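Local coordinates for protein nucleoside 2-deoxyribosyltransferase (Enterococcus faecalis, PDB 7M5H) that probably cleaves the N-glycosidic bond of deoxynucleotides such as 5-hydroxymethyl-dUMP, on a Rossmann-like fold, at residues B[8-13]-B[84-89]; B[68-73]-B[96-101]. All blocks are in the same frame, centred on the assembly; numbering follows the deposited sequence.

Interaction 1 (B[8-13]-B[84-89]); sequences YFAGPL and AGVASE. With GOL (glycerol), chain G.
Y8 and E89 meet tip to tip, with Y8 OH 2.6 Å from E89 OE2. The phenol and carboxylate planes stand 88° apart, and OE2 approaches the ring obliquely. The other carboxylate oxygen, OE1, lies 3.4 Å from A10 CB and receives a hydrogen bond from O1 of a glycerol, probably left from crystallisation, at 2.8 Å. That same O1 accepts from G11 N at 3.0 Å (N-H...O angle 154°), so a single hydroxyl links the backbone just past the strand to the helix side chain. Beside these polar contacts V86 supplies the apolar part: its CG2 sits 3.5 Å from G11 N and 4.1 Å from P12 CD, while CG1 comes within 4.3 Å of A10 CB.

Y8 CG is anti to the backbone N (chi1 -177°), and the E89 chain runs extended beyond CG, carrying its carboxylate over to the phenol. In the next shell lies D63: the Y8 hydroxyl has one proton and two carboxylate acceptors, D63 OD1 and E89 OE2, and the geometry does not choose between them. D83 OD2 bonds both V86 N and the glycerol. Y135 of the second subunit packs on E89.

The axes of strand 8-10 and helix 84-89 come within 9.8 Å, more antiparallel than parallel, at the C-terminal end of a parallel strand, where Rossmann-like folds usually place their active sites. A buried carboxylate beside a tyrosine hydroxyl, with a polyol bound next to it, is consistent with the glutamate of nucleoside 2-deoxyribosyltransferases that acts on the sugar; the glycerol probably marks that pocket.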
# COMPACT_ATOMS: atom_id res chain seq x y z
N TYR B 8 5.02 -19.18 -15.07
CA TYR B 8 4.26 -18.86 -13.86
C TYR B 8 3.80 -17.41 -13.96
O TYR B 8 4.62 -16.51 -14.14
CB TYR B 8 5.11 -19.07 -12.61
CG TYR B 8 4.35 -18.82 -11.32
CD1 TYR B 8 3.59 -19.82 -10.73
CD2 TYR B 8 4.39 -17.57 -10.70
CE1 TYR B 8 2.89 -19.59 -9.56
CE2 TYR B 8 3.70 -17.34 -9.53
CZ TYR B 8 2.95 -18.35 -8.96
OH TYR B 8 2.26 -18.11 -7.80
N PHE B 9 2.49 -17.20 -13.84
CA PHE B 9 1.90 -15.87 -13.93
C PHE B 9 1.75 -15.31 -12.52
O PHE B 9 0.85 -15.71 -11.78
CB PHE B 9 0.56 -15.93 -14.66
CG PHE B 9 0.03 -14.58 -15.07
CD1 PHE B 9 0.35 -14.05 -16.31
CD2 PHE B 9 -0.77 -13.84 -14.21
CE1 PHE B 9 -0.13 -12.81 -16.69
CE2 PHE B 9 -1.25 -12.61 -14.58
CZ PHE B 9 -0.93 -12.09 -15.82
N ALA B 10 2.64 -14.39 -12.16
CA ALA B 10 2.61 -13.77 -10.84
C ALA B 10 1.82 -12.47 -10.90
O ALA B 10 2.04 -11.64 -11.80
CB ALA B 10 4.03 -13.51 -10.34
N GLY B 11 0.91 -12.29 -9.95
CA GLY B 11 0.10 -11.10 -9.88
C GLY B 11 -1.01 -11.25 -8.86
O GLY B 11 -1.43 -12.37 -8.53
N PRO B 12 -1.48 -10.13 -8.31
CA PRO B 12 -2.63 -10.19 -7.40
C PRO B 12 -3.84 -10.78 -8.12
O PRO B 12 -4.05 -10.54 -9.31
CB PRO B 12 -2.85 -8.73 -7.01
CG PRO B 12 -2.20 -7.93 -8.10
CD PRO B 12 -1.02 -8.75 -8.54
N LEU B 13 -4.63 -11.55 -7.37
CA LEU B 13 -5.73 -12.33 -7.95
C LEU B 13 -6.92 -12.34 -7.01
O LEU B 13 -7.64 -13.34 -6.90
CB LEU B 13 -5.28 -13.75 -8.26
CG LEU B 13 -4.81 -14.59 -7.07
CD1 LEU B 13 -5.29 -16.02 -7.20
CD2 LEU B 13 -3.30 -14.54 -6.91
N ALA B 84 2.93 -7.73 -2.31
CA ALA B 84 3.98 -8.30 -1.46
C ALA B 84 4.28 -9.75 -1.84
O ALA B 84 5.45 -10.17 -1.83
CB ALA B 84 3.57 -8.21 0.01
N GLY B 85 3.25 -10.52 -2.18
CA GLY B 85 3.49 -11.88 -2.64
C GLY B 85 4.27 -11.92 -3.94
O GLY B 85 5.18 -12.74 -4.11
N VAL B 86 3.93 -11.04 -4.88
CA VAL B 86 4.66 -10.96 -6.14
C VAL B 86 6.11 -10.57 -5.90
O VAL B 86 7.03 -11.14 -6.50
CB VAL B 86 3.96 -9.98 -7.10
CG1 VAL B 86 4.80 -9.77 -8.36
CG2 VAL B 86 2.58 -10.48 -7.46
N ALA B 87 6.33 -9.60 -5.02
CA ALA B 87 7.69 -9.17 -4.71
C ALA B 87 8.51 -10.32 -4.13
O ALA B 87 9.68 -10.50 -4.48
CB ALA B 87 7.67 -7.98 -3.75
N SER B 88 7.90 -11.12 -3.24
CA SER B 88 8.61 -12.27 -2.68
C SER B 88 8.87 -13.32 -3.75
O SER B 88 9.95 -13.92 -3.78
CB SER B 88 7.81 -12.86 -1.52
OG SER B 88 7.79 -11.99 -0.41
N GLU B 89 7.89 -13.57 -4.62
CA GLU B 89 8.08 -14.54 -5.70
C GLU B 89 9.18 -14.10 -6.66
O GLU B 89 9.90 -14.94 -7.20
CB GLU B 89 6.77 -14.76 -6.45
CG GLU B 89 5.75 -15.58 -5.69
CD GLU B 89 4.39 -15.62 -6.36
OE1 GLU B 89 4.06 -14.66 -7.10
OE2 GLU B 89 3.64 -16.60 -6.15
C1 GOL G . 0.54 -14.83 -6.77
O1 GOL G . 1.35 -14.11 -7.65
C2 GOL G . 0.81 -14.27 -5.35
O2 GOL G . 0.48 -15.19 -4.36
C3 GOL G . -0.06 -12.99 -5.25
O3 GOL G . 0.11 -12.49 -3.96

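Interaction 2 (B[68-73]-B[96-101]); sequences LASDLL and KGIPVV
The pyrrolidine of P99 meets the D71 carbonyl at its CG-CD bond, with CD 3.5 Å from D71 O, while L72 CD1 touches CG at 4.1 Å; N143 and R160 also pack on this proline. The flat peptide groups beyond it form a short parallel pairing. L73 N donates to P99 O at 3.0 Å (159° at the hydrogen), and V101 N donates to L73 O at 2.9 Å (153°), so L73 bonds to the residues on either side of V100. V100 CA adds a CA-H...O contact to L73 O at 3.2 Å.

L73 and V100 point the same way and lie side by side, CD2 to CG1 at 3.7 Å, whereas L72 reaches V101 from the other face of the sheet. Before the strands, I98 packs against the backbone of S70 and D71: its CD1 lies 3.7 Å from S70 O, with CG1 anti to the carbonyl carbon (chi1 -62°). Further out, L68 CD2 rests on K96 CG.

G97, with positive phi, closes helix 84-96 in a Schellman motif and turns the chain into strand 100-103. This completes the beta-alpha-beta unit of strand 72-76, helix 84-96 and strand 100-103, with A93 of the helix against I98 and V100, and L153 of helix 150-159 against V101.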
# COMPACT_ATOMS: atom_id res chain seq x y z
N LEU B 68 9.04 -22.59 -8.72
CA LEU B 68 10.30 -23.27 -9.00
C LEU B 68 10.21 -24.22 -10.19
O LEU B 68 11.23 -24.50 -10.82
CB LEU B 68 10.77 -24.04 -7.76
CG LEU B 68 11.05 -23.21 -6.51
CD1 LEU B 68 11.65 -24.08 -5.41
CD2 LEU B 68 11.97 -22.04 -6.84
N ALA B 69 9.02 -24.71 -10.51
CA ALA B 69 8.84 -25.61 -11.65
C ALA B 69 8.72 -24.87 -12.97
O ALA B 69 8.56 -25.53 -14.01
CB ALA B 69 7.61 -26.50 -11.43
N SER B 70 8.79 -23.55 -12.97
CA SER B 70 8.59 -22.76 -14.17
C SER B 70 9.93 -22.42 -14.82
O SER B 70 10.97 -22.38 -14.17
CB SER B 70 7.83 -21.47 -13.86
OG SER B 70 8.59 -20.62 -13.01
N ASP B 71 9.88 -22.19 -16.13
CA ASP B 71 11.05 -21.74 -16.88
C ASP B 71 11.11 -20.22 -17.00
O ASP B 71 12.19 -19.67 -17.24
CB ASP B 71 11.05 -22.35 -18.28
CG ASP B 71 11.04 -23.87 -18.26
OD1 ASP B 71 11.90 -24.46 -17.58
OD2 ASP B 71 10.15 -24.46 -18.91
N LEU B 72 9.97 -19.55 -16.84
CA LEU B 72 9.87 -18.11 -16.97
C LEU B 72 8.76 -17.62 -16.06
O LEU B 72 7.72 -18.28 -15.94
CB LEU B 72 9.59 -17.69 -18.42
CG LEU B 72 9.26 -16.22 -18.66
CD1 LEU B 72 10.48 -15.34 -18.40
CD2 LEU B 72 8.74 -16.00 -20.07
N LEU B 73 8.97 -16.48 -15.41
CA LEU B 73 7.99 -15.89 -14.51
C LEU B 73 7.52 -14.57 -15.10
O LEU B 73 8.33 -13.68 -15.37
CB LEU B 73 8.58 -15.69 -13.12
CG LEU B 73 7.63 -15.26 -12.01
CD1 LEU B 73 7.78 -16.17 -10.80
CD2 LEU B 73 7.87 -13.81 -11.61
N LYS B 96 16.97 -18.31 -7.61
CA LYS B 96 17.01 -19.59 -8.29
C LYS B 96 17.40 -19.48 -9.76
O LYS B 96 17.52 -20.50 -10.43
CB LYS B 96 15.66 -20.30 -8.16
CG LYS B 96 15.32 -20.73 -6.75
CD LYS B 96 16.31 -21.77 -6.24
CE LYS B 96 15.93 -22.25 -4.85
NZ LYS B 96 16.88 -23.29 -4.34
N GLY B 97 17.59 -18.26 -10.27
CA GLY B 97 17.99 -18.09 -11.64
C GLY B 97 16.88 -18.21 -12.66
O GLY B 97 17.16 -18.49 -13.83
N ILE B 98 15.64 -18.01 -12.26
CA ILE B 98 14.50 -18.09 -13.17
C ILE B 98 14.21 -16.68 -13.69
O ILE B 98 13.92 -15.79 -12.88
CB ILE B 98 13.26 -18.68 -12.47
CG1 ILE B 98 13.56 -20.11 -12.00
CG2 ILE B 98 12.06 -18.65 -13.40
CD1 ILE B 98 12.44 -20.73 -11.19
N PRO B 99 14.29 -16.45 -15.00
CA PRO B 99 14.10 -15.08 -15.52
C PRO B 99 12.69 -14.58 -15.28
O PRO B 99 11.73 -15.35 -15.17
CB PRO B 99 14.40 -15.23 -17.01
CG PRO B 99 14.18 -16.68 -17.31
CD PRO B 99 14.59 -17.41 -16.07
N VAL B 100 12.56 -13.25 -15.20
CA VAL B 100 11.30 -12.59 -14.89
C VAL B 100 11.05 -11.51 -15.93
O VAL B 100 11.89 -10.63 -16.14
CB VAL B 100 11.30 -11.98 -13.48
CG1 VAL B 100 9.99 -11.24 -13.23
CG2 VAL B 100 11.53 -13.05 -12.43
N VAL B 101 9.89 -11.57 -16.59
CA VAL B 101 9.42 -10.52 -17.48
C VAL B 101 8.23 -9.85 -16.81
O VAL B 101 7.19 -10.49 -16.59
CB VAL B 101 9.05 -11.06 -18.87
CG1 VAL B 101 8.49 -9.95 -19.74
CG2 VAL B 101 10.26 -11.71 -19.53

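In the fold
Both interactions involve helix 84-96: interaction 1 sets its start against the C-terminal end of the neighbouring strand 5-10, and interaction 2 joins the entries of strands 72-76 and 100-103, which flank it in sequence. Their centres are about 12 Å apart, and they meet directly through the sheet: Y8 CD2 packs 3.7 Å from L73 CD1. Both are largely buried; interaction 1 lies deeper, its centre about 6 Å from that of the chain against about 12 Å, while interaction 2 has an exposed rim at L68, D71 and K96. Interaction 1 is polar at Y8 and E89, apolar round V86. Interaction 2 buries more area, 464 against 199 Å², through backbone bonds and aliphatic contacts.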